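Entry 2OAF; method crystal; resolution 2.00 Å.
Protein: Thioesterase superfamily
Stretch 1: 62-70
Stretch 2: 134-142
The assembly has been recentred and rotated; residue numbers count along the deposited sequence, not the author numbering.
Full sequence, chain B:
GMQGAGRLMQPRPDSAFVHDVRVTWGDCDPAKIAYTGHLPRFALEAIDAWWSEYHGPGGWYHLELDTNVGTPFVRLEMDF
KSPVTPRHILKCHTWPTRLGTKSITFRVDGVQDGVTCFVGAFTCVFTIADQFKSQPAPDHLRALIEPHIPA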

# COMPACT_ATOMS: atom_id res chain seq x y z
N HIS B 62 -15.06 3.59 13.67
CA HIS B 62 -16.14 3.76 14.65
C HIS B 62 -15.61 4.44 15.93
O HIS B 62 -16.18 5.43 16.37
N LEU B 63 -14.51 3.93 16.49
CA LEU B 63 -13.91 4.51 17.71
C LEU B 63 -13.64 6.00 17.59
O LEU B 63 -14.02 6.80 18.46
N GLU B 64 -12.97 6.38 16.51
CA GLU B 64 -12.60 7.76 16.31
C GLU B 64 -13.78 8.66 15.88
O GLU B 64 -13.99 9.74 16.44
N LEU B 65 -14.53 8.24 14.87
CA LEU B 65 -15.51 9.13 14.28
C LEU B 65 -16.85 9.11 15.01
O LEU B 65 -17.56 10.10 14.96
N ASP B 66 -17.19 8.02 15.70
CA ASP B 66 -18.44 7.95 16.45
C ASP B 66 -18.25 8.21 17.95
O ASP B 66 -19.07 8.86 18.56
N THR B 67 -17.18 7.65 18.53
CA THR B 67 -16.92 7.67 19.98
C THR B 67 -15.98 8.83 20.33
O THR B 67 -15.79 9.15 21.49
N ASN B 68 -15.40 9.47 19.32
CA ASN B 68 -14.47 10.58 19.50
C ASN B 68 -13.20 10.23 20.26
O ASN B 68 -12.61 11.09 20.94
N VAL B 69 -12.75 8.98 20.13
CA VAL B 69 -11.53 8.53 20.77
C VAL B 69 -10.56 8.08 19.70
O VAL B 69 -10.88 7.19 18.91
N GLY B 70 -9.40 8.72 19.64
CA GLY B 70 -8.35 8.30 18.75
C GLY B 70 -7.32 7.51 19.53
O GLY B 70 -7.20 7.67 20.75
N SER B 134 -4.23 14.76 23.42
CA SER B 134 -4.08 13.61 24.30
C SER B 134 -5.08 13.60 25.47
O SER B 134 -5.49 14.65 25.97
N GLN B 135 -5.46 12.40 25.89
CA GLN B 135 -6.21 12.23 27.12
C GLN B 135 -5.78 10.93 27.76
O GLN B 135 -5.26 10.05 27.08
N PRO B 136 -5.96 10.80 29.08
CA PRO B 136 -5.78 9.48 29.65
C PRO B 136 -6.76 8.48 29.07
O PRO B 136 -7.81 8.87 28.58
N ALA B 137 -6.44 7.19 29.17
CA ALA B 137 -7.36 6.14 28.71
C ALA B 137 -8.72 6.31 29.39
O ALA B 137 -8.79 6.31 30.62
N PRO B 138 -9.82 6.47 28.61
CA PRO B 138 -11.13 6.66 29.25
C PRO B 138 -11.61 5.43 30.02
O PRO B 138 -11.36 4.30 29.61
N ASP B 139 -12.28 5.68 31.13
CA ASP B 139 -12.73 4.62 32.01
C ASP B 139 -13.56 3.58 31.29
O ASP B 139 -13.45 2.40 31.59
N HIS B 140 -14.44 4.00 30.38
CA HIS B 140 -15.31 3.01 29.70
C HIS B 140 -14.50 2.07 28.81
O HIS B 140 -14.81 0.90 28.72
N LEU B 141 -13.45 2.58 28.18
CA LEU B 141 -12.57 1.71 27.41
C LEU B 141 -11.74 0.81 28.33
O LEU B 141 -11.59 -0.38 28.07
N ARG B 142 -11.25 1.35 29.43
CA ARG B 142 -10.53 0.55 30.39
C ARG B 142 -11.34 -0.67 30.80
O ARG B 142 -10.81 -1.77 30.96

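The two stretches meet through a small, largely apolar contact that buries 206 Å² in total and contains no direct hydrogen bond. Val 69 lies at its centre. Its CB points toward the second stretch, and with the side chain in the t rotamer (chi1 173°) CG1 makes the closest approach to CD1 of Leu 141, at 3.7 Å, while CG2 lies 4.3 Å from CG of Pro 138 and 4.1 Å from NE2 of Gln 135. Leu 141, on the helix that follows Pro 138, also points inward. With chi1 m and chi2 t, a common leucine conformation on helices, it places CD1 against both Val 69 and Leu 63. The CA-to-CB bond of Leu 63 points sideways to the second stretch, but with chi1 t and chi2 p its end comes nearer, so that its CD1 reaches CD1 of Leu 141 at 4.1 Å.

Thr 67 and His 140 pack beside this cluster. Thr 67 points toward the second stretch in the m rotamer, and its CG2 approaches NE2 of His 140 at 4.0 Å. The methyl lies near the imidazole plane, at the ring edge; chi1 p and chi2 of -77° orient the ring for this contact.

The polar link is indirect. Gln 135 adopts chi1 p and chi2 t, an extended course that carries its amide toward the turn at Asn 68. Its NE2 remains 4.4 Å from O of Asn 68, too far for a hydrogen bond, and water 1 bridges them from one side: it accepts from NE2 of Gln 135 at 2.9 Å and donates to O of Asn 68, also at 2.9 Å. Asn 68 itself has positive phi as the chain leaves the helix, and its CA-to-CB bond points sideways. Away from the contact, ND1 of His 62 donates to OD2 of Asp 66 at 2.7 Å, joining side chains one helical turn apart.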

# COMPACT_ATOMS: atom_id res chain seq x y z
CB HIS B 62 -16.73 2.37 14.95
CG HIS B 62 -17.70 2.34 16.08
ND1 HIS B 62 -18.83 3.14 16.12
CD2 HIS B 62 -17.73 1.60 17.22
CE1 HIS B 62 -19.49 2.90 17.25
NE2 HIS B 62 -18.84 1.96 17.92
CB LEU B 63 -12.60 3.77 18.03
CG LEU B 63 -12.01 3.87 19.43
CD1 LEU B 63 -13.02 3.47 20.53
CD2 LEU B 63 -10.74 3.04 19.52
CB GLU B 64 -11.42 7.84 15.32
CG GLU B 64 -11.06 9.26 14.91
CD GLU B 64 -9.59 9.62 15.04
OE1 GLU B 64 -8.78 8.77 15.49
OE2 GLU B 64 -9.28 10.79 14.69
CB LEU B 65 -15.71 8.80 12.80
CG LEU B 65 -14.42 8.82 11.96
CD1 LEU B 65 -14.78 8.47 10.56
CD2 LEU B 65 -13.67 10.18 12.00
CB ASP B 66 -19.11 6.59 16.25
CG ASP B 66 -19.37 6.29 14.79
OD1 ASP B 66 -19.59 7.25 14.04
OD2 ASP B 66 -19.34 5.10 14.40
CB THR B 67 -16.31 6.28 20.37
OG1 THR B 67 -17.28 5.26 20.06
CG2 THR B 67 -15.91 6.18 21.83
CB ASN B 68 -15.16 11.76 20.18
CG ASN B 68 -14.45 13.06 19.92
OD1 ASN B 68 -13.84 13.26 18.86
ND2 ASN B 68 -14.50 13.95 20.88
CB VAL B 69 -11.81 7.39 21.77
CG1 VAL B 69 -10.48 6.81 22.30
CG2 VAL B 69 -12.66 7.88 22.95
CB SER B 134 -2.66 13.56 24.89
OG SER B 134 -1.69 13.33 23.87
CB GLN B 135 -7.72 12.23 26.86
CG GLN B 135 -8.24 11.09 26.01
CD GLN B 135 -9.76 11.08 25.86
OE1 GLN B 135 -10.48 11.35 26.81
NE2 GLN B 135 -10.24 10.71 24.66
CB PRO B 136 -6.07 9.69 31.13
CG PRO B 136 -6.67 11.03 31.26
CD PRO B 136 -6.28 11.82 30.09
CB ALA B 137 -6.80 4.76 29.02
CB PRO B 138 -12.07 6.96 28.08
CG PRO B 138 -11.21 7.22 26.93
CD PRO B 138 -9.92 6.54 27.15
CB ASP B 139 -13.57 5.17 33.19
CG ASP B 139 -12.75 6.03 34.16
OD1 ASP B 139 -11.50 5.98 34.15
OD2 ASP B 139 -13.39 6.77 34.96
CB HIS B 140 -16.48 3.62 28.91
CG HIS B 140 -16.07 4.40 27.69
ND1 HIS B 140 -15.54 5.68 27.77
CD2 HIS B 140 -16.14 4.11 26.37
CE1 HIS B 140 -15.29 6.12 26.55
NE2 HIS B 140 -15.65 5.19 25.68
CB LEU B 141 -11.70 2.54 26.43
CG LEU B 141 -12.55 3.24 25.35
CD1 LEU B 141 -11.67 3.93 24.35
CD2 LEU B 141 -13.57 2.30 24.61
CB ARG B 142 -10.22 1.41 31.61
CG ARG B 142 -9.47 0.65 32.69
CD ARG B 142 -9.06 1.59 33.77
NE ARG B 142 -8.07 2.57 33.33
CZ ARG B 142 -6.76 2.35 33.30
NH1 ARG B 142 -6.25 1.17 33.63
NH2 ARG B 142 -5.96 3.32 32.90
O HOH W 1 -13.01 11.20 23.80